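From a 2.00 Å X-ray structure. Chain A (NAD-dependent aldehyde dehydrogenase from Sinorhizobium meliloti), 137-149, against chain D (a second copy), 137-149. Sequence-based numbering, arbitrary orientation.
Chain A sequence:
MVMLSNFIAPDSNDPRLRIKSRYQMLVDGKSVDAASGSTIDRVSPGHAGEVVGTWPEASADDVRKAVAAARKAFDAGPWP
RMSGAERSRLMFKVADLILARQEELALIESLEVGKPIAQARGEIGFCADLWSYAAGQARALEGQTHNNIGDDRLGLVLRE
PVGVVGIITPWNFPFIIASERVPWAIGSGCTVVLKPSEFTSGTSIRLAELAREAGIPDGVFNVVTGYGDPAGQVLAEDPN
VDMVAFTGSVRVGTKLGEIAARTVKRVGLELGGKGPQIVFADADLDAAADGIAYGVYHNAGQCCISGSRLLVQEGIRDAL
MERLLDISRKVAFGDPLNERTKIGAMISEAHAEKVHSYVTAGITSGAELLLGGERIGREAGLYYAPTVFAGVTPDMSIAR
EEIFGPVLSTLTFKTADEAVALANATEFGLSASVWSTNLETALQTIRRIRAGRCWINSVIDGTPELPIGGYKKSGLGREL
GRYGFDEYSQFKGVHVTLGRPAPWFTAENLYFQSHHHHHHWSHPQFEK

Chain A, residues 137-149: QARALEGQTHNNI
Chain D (137-149) QARALEGQTHNNI

The two copies meet through the same stretch, related by a near-twofold pseudo-symmetry centred on the A:Gln144–D:Gln144 pair, and the contact buries 749 Å² summed over both sides. The strands that pair through residues 143 to 145 run antiparallel with a strong twist: their N-to-C directions make an angle of 128°, and the axes approach to 3.6 Å.

Chain D enters from a helix that begins earlier in the chain; D:Gln137 (phi/psi -81/-26) and D:Ala138 (-58/-36) keep helical angles, and D:Ala140 N donates to D:Gln137 O at 3.1 Å. D:Gln137 stays out of reach. D:Arg139 (-81/-15; chi p, t, m, -175°) sends its guanidinium away from chain A, where it is bound elsewhere in the structure, but its carbonyl matters: water 2 is hydrogen-bonded to D:Arg139 O (2.9 Å), A:Asn148 OD1 (2.8 Å) and A:His146 ND1 (3.0 Å). D:Ala140 (-103/12) points away.

At D:Leu141 (-65/134; m, t) the backbone extends. Water 3 links the chains here, donating to D:Leu141 O at 2.8 Å and accepting from A:Asn147 N at 2.9 Å, while A:Asn148 ND2 lies 3.2 Å from D:Leu141 O. D:Glu142 (-133/166; p, t, chi3 38°) packs its CA 3.3 Å from A:Thr145 O and its OE2 3.3 Å from A:Gln144 CG.

D:Gly143 (-121/-156) forms a hydrogen-bonded pair with A:Thr145, CA-CA 4.7 Å. D:Gly143 N donates to A:Thr145 O (2.9 Å, 166°), and A:Thr145 N returns to D:Gly143 O (3.0 Å, 160°). An ideal CB on D:Gly143 would sit 2.5 Å from A:Thr145 OG1, a clash, so the glycine leaves room for that hydroxyl.

D:Gln144 (-127/151; m, p, chi3 52°) is the non-hydrogen-bonded pair with its own copy, and the two side chains diverge. Its CA approaches A:Gly143 O at 3.2 Å in a CA-H...O contact, 134° at the hydrogen.

D:Thr145 (-109/144; p) pairs with A:Gly143: A:Gly143 N donates to D:Thr145 O (2.9 Å, 163°), and D:Thr145 N to A:Gly143 O (3.0 Å, 157°). The methyls D:Thr145 CG2 and A:Thr145 CG2 touch at 3.7 Å.

D:His146 (-122/104; m, chi2 -98°) begins away, but its ring turns back, bringing CE1 4.2 Å from A:Glu142 OE1. D:Asn147 (-100/9; t, 38°) uses its backbone: D:Asn147 N donates to water 1 (2.8 Å), which donates to A:Leu141 O (2.8 Å). D:Asn148 (-128/32; p, chi2 1°) points toward chain A, its ND2 3.2 Å from A:Leu141 O. D:Ile149 (-105/35; p, t) leads away.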

# COMPACT_ATOMS: atom_id res chain seq x y z
N GLN A 137 6.20 -13.58 -0.42
CA GLN A 137 5.25 -12.55 -0.84
C GLN A 137 4.00 -13.10 -1.50
O GLN A 137 2.95 -12.47 -1.40
CB GLN A 137 5.93 -11.53 -1.78
CG GLN A 137 6.93 -10.59 -1.06
CD GLN A 137 6.28 -9.92 0.14
OE1 GLN A 137 5.39 -9.09 -0.03
NE2 GLN A 137 6.68 -10.30 1.35
N ALA A 138 4.12 -14.26 -2.16
CA ALA A 138 3.03 -14.85 -2.93
C ALA A 138 1.78 -15.05 -2.09
O ALA A 138 0.67 -14.87 -2.59
CB ALA A 138 3.46 -16.20 -3.60
N ARG A 139 1.94 -15.40 -0.82
CA ARG A 139 0.76 -15.65 0.02
C ARG A 139 0.07 -14.38 0.56
O ARG A 139 -1.08 -14.42 1.01
CB ARG A 139 1.09 -16.66 1.12
CG ARG A 139 2.01 -16.15 2.22
CD ARG A 139 2.29 -17.29 3.18
NE ARG A 139 1.10 -17.66 3.94
CZ ARG A 139 1.10 -18.55 4.92
NH1 ARG A 139 2.24 -19.18 5.21
NH2 ARG A 139 -0.01 -18.80 5.60
N ALA A 140 0.75 -13.25 0.46
CA ALA A 140 0.20 -12.01 1.03
C ALA A 140 -0.36 -11.02 -0.01
O ALA A 140 -0.66 -9.88 0.32
CB ALA A 140 1.25 -11.33 1.88
N LEU A 141 -0.46 -11.44 -1.27
CA LEU A 141 -0.90 -10.57 -2.34
C LEU A 141 -2.34 -10.16 -2.10
O LEU A 141 -3.19 -10.99 -1.75
CB LEU A 141 -0.76 -11.25 -3.69
CG LEU A 141 0.69 -11.63 -4.06
CD1 LEU A 141 0.69 -12.34 -5.41
CD2 LEU A 141 1.56 -10.40 -4.08
N GLU A 142 -2.63 -8.89 -2.30
CA GLU A 142 -3.95 -8.39 -1.94
C GLU A 142 -4.54 -7.50 -3.03
O GLU A 142 -3.85 -7.11 -3.99
CB GLU A 142 -3.84 -7.63 -0.60
CG GLU A 142 -2.91 -6.44 -0.70
CD GLU A 142 -2.54 -5.83 0.66
OE1 GLU A 142 -2.33 -6.57 1.64
OE2 GLU A 142 -2.45 -4.59 0.72
N GLY A 143 -5.83 -7.22 -2.89
CA GLY A 143 -6.50 -6.13 -3.61
C GLY A 143 -7.08 -5.21 -2.55
O GLY A 143 -6.61 -5.21 -1.40
N GLN A 144 -8.12 -4.45 -2.90
CA GLN A 144 -8.64 -3.44 -2.01
C GLN A 144 -10.13 -3.56 -1.82
O GLN A 144 -10.84 -4.07 -2.71
CB GLN A 144 -8.36 -2.02 -2.56
CG GLN A 144 -6.86 -1.63 -2.66
CD GLN A 144 -6.20 -2.21 -3.90
OE1 GLN A 144 -6.73 -2.10 -5.01
NE2 GLN A 144 -5.02 -2.85 -3.71
N THR A 145 -10.58 -3.08 -0.66
CA THR A 145 -12.01 -2.84 -0.39
C THR A 145 -12.26 -1.34 -0.32
O THR A 145 -11.41 -0.57 0.14
CB THR A 145 -12.50 -3.44 0.97
OG1 THR A 145 -11.64 -2.99 2.05
CG2 THR A 145 -12.48 -4.94 0.95
N HIS A 146 -13.43 -0.94 -0.79
CA HIS A 146 -13.84 0.43 -0.71
C HIS A 146 -15.18 0.41 0.01
O HIS A 146 -16.21 0.06 -0.57
CB HIS A 146 -13.92 0.99 -2.13
CG HIS A 146 -12.60 1.00 -2.84
ND1 HIS A 146 -11.71 2.05 -2.75
CD2 HIS A 146 -11.99 0.06 -3.61
CE1 HIS A 146 -10.62 1.77 -3.46
NE2 HIS A 146 -10.77 0.57 -4.00
N ASN A 147 -15.14 0.70 1.30
CA ASN A 147 -16.27 0.53 2.21
C ASN A 147 -16.97 1.87 2.38
O ASN A 147 -17.83 2.00 3.25
CB ASN A 147 -15.74 0.06 3.58
CG ASN A 147 -16.84 -0.54 4.46
OD1 ASN A 147 -17.76 -1.17 3.96
ND2 ASN A 147 -16.75 -0.30 5.77
N ASN A 148 -16.60 2.84 1.54
CA ASN A 148 -17.07 4.21 1.69
C ASN A 148 -17.66 4.77 0.39
O ASN A 148 -17.54 5.96 0.12
CB ASN A 148 -15.90 5.09 2.17
CG ASN A 148 -14.69 5.00 1.25
OD1 ASN A 148 -14.68 4.25 0.25
ND2 ASN A 148 -13.67 5.79 1.55
N ILE A 149 -18.25 3.91 -0.44
CA ILE A 149 -18.91 4.36 -1.68
C ILE A 149 -20.45 4.23 -1.64
O ILE A 149 -21.10 3.92 -2.67
CB ILE A 149 -18.32 3.67 -2.95
CG1 ILE A 149 -18.50 2.14 -2.86
CG2 ILE A 149 -16.80 4.12 -3.13
CD1 ILE A 149 -18.21 1.38 -4.14
N GLN D 137 -8.02 13.01 0.39
CA GLN D 137 -7.66 11.64 0.80
C GLN D 137 -8.83 10.89 1.42
O GLN D 137 -8.90 9.65 1.35
CB GLN D 137 -6.47 11.67 1.77
CG GLN D 137 -5.14 11.95 1.11
CD GLN D 137 -4.98 11.10 -0.15
OE1 GLN D 137 -4.89 9.88 -0.10
NE2 GLN D 137 -4.98 11.76 -1.28
N ALA D 138 -9.78 11.63 2.00
CA ALA D 138 -10.92 11.03 2.69
C ALA D 138 -11.74 10.11 1.80
O ALA D 138 -12.25 9.09 2.26
CB ALA D 138 -11.83 12.10 3.30
N ARG D 139 -11.86 10.46 0.52
CA ARG D 139 -12.68 9.65 -0.37
C ARG D 139 -11.97 8.41 -0.92
O ARG D 139 -12.60 7.52 -1.47
CB ARG D 139 -13.28 10.49 -1.51
CG ARG D 139 -12.33 10.94 -2.60
CD ARG D 139 -13.09 11.84 -3.57
NE ARG D 139 -14.01 11.08 -4.41
CZ ARG D 139 -14.72 11.62 -5.40
NH1 ARG D 139 -14.66 12.93 -5.63
NH2 ARG D 139 -15.48 10.85 -6.15
N ALA D 140 -10.65 8.36 -0.79
CA ALA D 140 -9.94 7.22 -1.33
C ALA D 140 -9.52 6.20 -0.26
O ALA D 140 -8.74 5.29 -0.54
CB ALA D 140 -8.75 7.67 -2.16
N LEU D 141 -10.05 6.35 0.96
CA LEU D 141 -9.64 5.45 2.04
C LEU D 141 -10.09 4.01 1.76
O LEU D 141 -11.23 3.76 1.37
CB LEU D 141 -10.17 5.93 3.39
CG LEU D 141 -9.78 7.32 3.86
CD1 LEU D 141 -10.48 7.57 5.19
CD2 LEU D 141 -8.24 7.48 3.95
N GLU D 142 -9.19 3.06 1.96
CA GLU D 142 -9.43 1.69 1.53
C GLU D 142 -9.10 0.66 2.62
O GLU D 142 -8.45 0.97 3.62
CB GLU D 142 -8.65 1.39 0.22
CG GLU D 142 -7.13 1.47 0.34
CD GLU D 142 -6.38 1.43 -1.03
OE1 GLU D 142 -6.84 2.01 -2.03
OE2 GLU D 142 -5.31 0.79 -1.10
N GLY D 143 -9.56 -0.57 2.40
CA GLY D 143 -9.08 -1.74 3.12
C GLY D 143 -8.52 -2.70 2.07
O GLY D 143 -8.15 -2.28 0.96
N GLN D 144 -8.49 -3.99 2.41
CA GLN D 144 -7.87 -4.99 1.53
C GLN D 144 -8.83 -6.14 1.25
O GLN D 144 -9.69 -6.46 2.09
CB GLN D 144 -6.61 -5.60 2.18
CG GLN D 144 -5.43 -4.61 2.38
CD GLN D 144 -5.63 -3.72 3.59
OE1 GLN D 144 -5.88 -4.21 4.69
NE2 GLN D 144 -5.53 -2.40 3.39
N THR D 145 -8.66 -6.75 0.08
CA THR D 145 -9.22 -8.07 -0.22
C THR D 145 -8.09 -9.11 -0.28
O THR D 145 -6.97 -8.81 -0.75
CB THR D 145 -9.92 -8.13 -1.59
OG1 THR D 145 -9.02 -7.68 -2.62
CG2 THR D 145 -11.16 -7.23 -1.60
N HIS D 146 -8.40 -10.31 0.18
CA HIS D 146 -7.49 -11.43 0.06
C HIS D 146 -8.24 -12.49 -0.71
O HIS D 146 -9.15 -13.14 -0.17
CB HIS D 146 -7.06 -11.90 1.46
CG HIS D 146 -6.37 -10.83 2.25
ND1 HIS D 146 -5.00 -10.75 2.33
CD2 HIS D 146 -6.86 -9.80 2.99
CE1 HIS D 146 -4.67 -9.70 3.09
NE2 HIS D 146 -5.78 -9.11 3.49
N ASN D 147 -7.88 -12.62 -1.99
CA ASN D 147 -8.64 -13.42 -2.97
C ASN D 147 -7.94 -14.75 -3.11
O ASN D 147 -8.29 -15.57 -3.96
CB ASN D 147 -8.69 -12.69 -4.33
CG ASN D 147 -9.71 -13.31 -5.32
OD1 ASN D 147 -10.79 -13.75 -4.92
ND2 ASN D 147 -9.36 -13.35 -6.62
N ASN D 148 -6.96 -14.97 -2.24
CA ASN D 148 -6.10 -16.15 -2.33
C ASN D 148 -6.01 -16.94 -1.01
O ASN D 148 -4.97 -17.53 -0.71
CB ASN D 148 -4.69 -15.69 -2.76
CG ASN D 148 -4.11 -14.62 -1.82
OD1 ASN D 148 -4.75 -14.23 -0.83
ND2 ASN D 148 -2.89 -14.17 -2.11
N ILE D 149 -7.08 -16.94 -0.22
CA ILE D 149 -7.12 -17.81 0.96
C ILE D 149 -8.03 -19.04 0.78
O ILE D 149 -8.70 -19.50 1.74
CB ILE D 149 -7.48 -17.03 2.21
CG1 ILE D 149 -8.80 -16.26 2.02
CG2 ILE D 149 -6.30 -16.10 2.60
CD1 ILE D 149 -9.44 -15.80 3.32
O HOH W 1 -5.64 -11.32 -3.05
O HOH W 2 -12.59 4.61 -1.55
O HOH W 3 -12.91 1.90 2.67